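Local coordinates for hypothetical protein SP2199 (Streptococcus pneumoniae TIGR4, PDB 2IBO) that is of unknown function but belongs to the thiamine-binding protein family of the MTH1187-YkoF clan, and so may bind thiamine or a related compound, at residues A[3-8]-A[50-55]; A[27-32]-A[57-62]. All blocks are in the same frame, centred on the assembly; numbering follows the deposited sequence.

Contact 1: A[3-8]-A[50-55]; sequences ASIALQ and DELMRI
L52 reaches down from helix 49-64 onto strand 2-11, and its path can be followed atom by atom. Its CB already lies 3.6 Å from CG1 of I5. CG leaves CB anti to the carbonyl carbon (chi1 -63°), and from there CD1 of L52 runs on to the strand, where it sits 3.6 Å from I5 CG1. The same L52 CD1 is 3.8 Å from A3 CB and lies beside the A3 backbone carbonyl. The L52 and I5 side chains thus slide past each other in opposite directions, flank to flank rather than tip to tip. This is helix-on-sheet packing in a two-layer alpha-beta sandwich: strand 2-11 is the first strand of a beta-alpha-beta-beta-alpha-beta fold, ferredoxin-like in topology, with helices 16-31 and 49-64 on one face of the antiparallel sheet of this chain. Strand and helix run nearly parallel here, 20° apart, with axes 8.5 Å from each other. M53, a selenomethionine, comes in crosswise: its chain bends at chi2 and chi3, so that its CE lies 3.3 Å from I5 CD1, and the two side chains cross at about a right angle. I76 of strand 70-79 touches I5 too. S4 points away from the helix; its OG hydrogen-bonds to L45 O of the adjacent strand, and F41 of a second subunit packs on S4.

Contact 2: A[27-32]-A[57-62]; sequences AYLQTQ and KEALEV
Two antiparallel helices, 16-31 and 49-64, lie side by side on one face of the ferredoxin-like sheet, and Y28 is the side chain that bridges them. The short segments run at 153° to each other with axes 9.9 Å apart. Y28 takes CG anti to its backbone N (chi1 164°), which lays the ring lengthwise against the facing helix. Its base lies by V62, its middle by A59 and its hydroxyl end by E58. V62 crosses the ring obliquely, with CG2 4.0 Å from CG of Y28. Three residues earlier, at A59, the ring comes close to the helix backbone: CE2 of Y28 is 3.6 Å from A59 N, and CD2 of Y28 is 4.0 Å from A59 CB. E58 crosses the tyrosine at about a right angle, its CB and CG methylenes bordering CZ and OH of Y28. Its chain is bent at chi2 (-60°), turning the carboxylate back along the ring, so that OE2 hangs above one face, offset toward the rim, with the two planes 32° apart; no hydrogen bond joins the pair. On the inner, sheet-facing side, L29 works with the same alanine, and it also touches M36, T43 and L45 on the strands below. From a CB set to one side, L29 extends CD1 to 3.6 Å from A59 CB.

Overall arrangement
Helix 49-64 serves both contacts. Its earlier turns, in 50-55, press on strand 3-8 in contact 1, and its later turns, in 57-62, meet segment 27-32, the end of helix 16-31, in contact 2, with centres 10 Å apart. Contact 1 is wholly buried and its side-chain contacts are all apolar; contact 2 is partly buried, built on a tyrosine, with a partly exposed glutamate beside the tyrosine hydroxyl. I55 joins them: its CG2 lies 3.7 Å from L29 CD1, and its O is 3.6 Å from Y28 CE2. Both also border the third subunit: D50 and K57 each form a salt bridge across that interface, D50 to K57 of the third subunit and K57 to its D50.

Contact 1: A[3-8]-A[50-55]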
# COMPACT_ATOMS: atom_id res chain seq x y z
N ALA A 3 8.28 14.10 9.30
CA ALA A 3 7.40 13.13 8.66
C ALA A 3 7.45 13.20 7.15
O ALA A 3 7.76 14.23 6.57
CB ALA A 3 5.99 13.33 9.13
N SER A 4 7.15 12.08 6.51
CA SER A 4 7.13 12.04 5.06
C SER A 4 5.84 11.33 4.68
O SER A 4 5.45 10.36 5.34
CB SER A 4 8.35 11.28 4.52
OG SER A 4 8.53 11.56 3.14
N ILE A 5 5.19 11.82 3.64
CA ILE A 5 3.92 11.30 3.16
C ILE A 5 4.02 11.05 1.67
O ILE A 5 4.50 11.91 0.93
CB ILE A 5 2.80 12.35 3.42
CG1 ILE A 5 2.51 12.43 4.91
CG2 ILE A 5 1.55 12.05 2.61
CD1 ILE A 5 2.13 11.10 5.49
N ALA A 6 3.58 9.88 1.23
CA ALA A 6 3.59 9.55 -0.19
C ALA A 6 2.12 9.45 -0.55
O ALA A 6 1.36 8.74 0.12
CB ALA A 6 4.30 8.23 -0.41
N LEU A 7 1.69 10.16 -1.58
CA LEU A 7 0.27 10.13 -1.95
C LEU A 7 0.02 9.70 -3.39
O LEU A 7 0.72 10.13 -4.33
CB LEU A 7 -0.38 11.50 -1.70
CG LEU A 7 -1.87 11.68 -2.07
CD1 LEU A 7 -2.77 10.81 -1.15
CD2 LEU A 7 -2.24 13.16 -1.97
N GLN A 8 -0.97 8.83 -3.55
CA GLN A 8 -1.40 8.34 -4.85
C GLN A 8 -2.91 8.38 -4.86
O GLN A 8 -3.56 7.76 -4.02
CB GLN A 8 -0.96 6.90 -5.09
CG GLN A 8 -1.55 6.33 -6.36
CD GLN A 8 -1.14 4.89 -6.62
OE1 GLN A 8 -1.27 4.40 -7.74
NE2 GLN A 8 -0.64 4.21 -5.58
N ASP A 50 2.40 17.51 11.50
CA ASP A 50 1.18 18.31 11.56
C ASP A 50 0.75 18.90 10.21
O ASP A 50 -0.41 18.77 9.82
CB ASP A 50 1.34 19.45 12.58
CG ASP A 50 1.08 18.99 14.00
OD1 ASP A 50 1.33 19.79 14.93
OD2 ASP A 50 0.63 17.83 14.20
N GLU A 51 1.69 19.53 9.51
CA GLU A 51 1.39 20.13 8.22
C GLU A 51 1.04 19.09 7.14
O GLU A 51 0.13 19.30 6.33
CB GLU A 51 2.57 21.01 7.75
CG GLU A 51 3.76 20.27 7.14
CD GLU A 51 4.93 21.20 6.76
OE1 GLU A 51 5.69 21.61 7.67
OE2 GLU A 51 5.07 21.53 5.56
N LEU A 52 1.74 17.96 7.14
CA LEU A 52 1.46 16.93 6.15
C LEU A 52 0.07 16.35 6.37
O LEU A 52 -0.66 16.14 5.41
CB LEU A 52 2.52 15.83 6.20
CG LEU A 52 3.97 16.21 5.87
CD1 LEU A 52 4.85 14.96 5.87
CD2 LEU A 52 4.04 16.90 4.53
N MSE A 53 -0.31 16.09 7.62
CA MSE A 53 -1.65 15.55 7.86
C MSE A 53 -2.69 16.55 7.36
O MSE A 53 -3.70 16.16 6.77
CB MSE A 53 -1.86 15.26 9.34
CG MSE A 53 -1.10 14.03 9.84
SE MSE A 53 -1.41 12.41 8.76
CE MSE A 53 0.21 12.50 7.73
N ARG A 54 -2.42 17.83 7.57
CA ARG A 54 -3.31 18.89 7.12
C ARG A 54 -3.37 18.89 5.59
O ARG A 54 -4.45 18.92 5.00
CB ARG A 54 -2.82 20.25 7.63
CG ARG A 54 -3.79 21.38 7.39
CD ARG A 54 -3.09 22.72 7.46
NE ARG A 54 -2.37 23.01 6.23
CZ ARG A 54 -1.07 23.30 6.17
NH1 ARG A 54 -0.33 23.32 7.28
NH2 ARG A 54 -0.51 23.56 5.00
N ILE A 55 -2.20 18.86 4.95
CA ILE A 55 -2.14 18.87 3.50
C ILE A 55 -2.79 17.62 2.91
O ILE A 55 -3.49 17.70 1.90
CB ILE A 55 -0.67 19.00 3.01
CG1 ILE A 55 -0.12 20.38 3.46
CG2 ILE A 55 -0.59 18.86 1.50
CD1 ILE A 55 1.30 20.67 2.99

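Contact 2: A[27-32]-A[57-62]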
# COMPACT_ATOMS: atom_id res chain seq x y z
N ALA A 27 -1.89 20.35 -8.43
CA ALA A 27 -1.88 21.81 -8.35
C ALA A 27 -2.02 22.27 -6.90
O ALA A 27 -1.25 23.11 -6.42
CB ALA A 27 -3.01 22.40 -9.18
N TYR A 28 -2.99 21.71 -6.19
CA TYR A 28 -3.18 22.07 -4.80
C TYR A 28 -1.89 21.83 -4.03
O TYR A 28 -1.43 22.70 -3.31
CB TYR A 28 -4.28 21.24 -4.14
CG TYR A 28 -4.20 21.32 -2.64
CD1 TYR A 28 -4.50 22.50 -1.97
CD2 TYR A 28 -3.72 20.25 -1.89
CE1 TYR A 28 -4.31 22.62 -0.60
CE2 TYR A 28 -3.52 20.35 -0.52
CZ TYR A 28 -3.81 21.55 0.11
OH TYR A 28 -3.56 21.67 1.45
N LEU A 29 -1.32 20.63 -4.17
CA LEU A 29 -0.09 20.27 -3.48
C LEU A 29 1.04 21.27 -3.76
O LEU A 29 1.76 21.67 -2.86
CB LEU A 29 0.32 18.84 -3.89
CG LEU A 29 0.11 17.63 -2.96
CD1 LEU A 29 -1.06 17.79 -2.03
CD2 LEU A 29 -0.10 16.42 -3.82
N GLN A 30 1.20 21.68 -5.01
CA GLN A 30 2.25 22.64 -5.35
C GLN A 30 2.05 23.97 -4.59
O GLN A 30 2.99 24.69 -4.28
CB GLN A 30 2.26 22.91 -6.86
CG GLN A 30 2.75 21.74 -7.67
CD GLN A 30 2.51 21.89 -9.15
OE1 GLN A 30 3.19 21.25 -9.96
NE2 GLN A 30 1.54 22.73 -9.53
N THR A 31 0.79 24.25 -4.30
CA THR A 31 0.38 25.44 -3.58
C THR A 31 0.91 25.49 -2.16
O THR A 31 1.16 26.57 -1.63
CB THR A 31 -1.15 25.51 -3.54
OG1 THR A 31 -1.61 26.23 -4.69
CG2 THR A 31 -1.65 26.16 -2.29
N GLN A 32 1.07 24.34 -1.53
CA GLN A 32 1.58 24.32 -0.17
C GLN A 32 3.08 24.61 -0.15
O GLN A 32 3.78 24.45 -1.16
CB GLN A 32 1.28 22.98 0.48
CG GLN A 32 -0.20 22.65 0.52
CD GLN A 32 -1.05 23.79 1.05
OE1 GLN A 32 -1.73 24.47 0.30
NE2 GLN A 32 -0.99 24.00 2.36
N LYS A 57 -5.24 15.81 4.17
CA LYS A 57 -6.69 15.97 4.29
C LYS A 57 -7.24 16.91 3.24
O LYS A 57 -8.28 16.63 2.64
CB LYS A 57 -7.05 16.49 5.67
CG LYS A 57 -8.54 16.56 5.93
CD LYS A 57 -8.81 17.01 7.35
CE LYS A 57 -10.29 17.20 7.57
NZ LYS A 57 -10.57 17.87 8.88
N GLU A 58 -6.55 18.03 3.00
CA GLU A 58 -7.01 18.98 1.99
C GLU A 58 -6.89 18.37 0.60
O GLU A 58 -7.80 18.47 -0.22
CB GLU A 58 -6.21 20.28 2.06
CG GLU A 58 -7.05 21.52 2.36
CD GLU A 58 -8.11 21.78 1.30
OE1 GLU A 58 -8.95 22.68 1.51
OE2 GLU A 58 -8.11 21.09 0.27
N ALA A 59 -5.76 17.72 0.33
CA ALA A 59 -5.54 17.10 -0.97
C ALA A 59 -6.70 16.17 -1.29
O ALA A 59 -7.24 16.18 -2.39
CB ALA A 59 -4.22 16.34 -0.97
N LEU A 60 -7.09 15.36 -0.31
CA LEU A 60 -8.18 14.43 -0.51
C LEU A 60 -9.53 15.13 -0.70
O LEU A 60 -10.34 14.69 -1.51
CB LEU A 60 -8.24 13.41 0.64
CG LEU A 60 -7.18 12.30 0.54
CD1 LEU A 60 -7.20 11.43 1.77
CD2 LEU A 60 -7.44 11.47 -0.70
N GLU A 61 -9.76 16.22 0.04
CA GLU A 61 -11.01 16.97 -0.10
C GLU A 61 -11.05 17.60 -1.49
O GLU A 61 -12.11 17.70 -2.11
CB GLU A 61 -11.11 18.05 0.99
CG GLU A 61 -11.16 17.47 2.40
CD GLU A 61 -11.24 18.53 3.49
OE1 GLU A 61 -10.47 19.52 3.43
OE2 GLU A 61 -12.05 18.35 4.42
N VAL A 62 -9.90 18.02 -2.01
CA VAL A 62 -9.86 18.58 -3.35
C VAL A 62 -10.27 17.49 -4.33
O VAL A 62 -11.15 17.69 -5.16
CB VAL A 62 -8.44 19.06 -3.74
CG1 VAL A 62 -8.41 19.41 -5.22
CG2 VAL A 62 -8.03 20.27 -2.90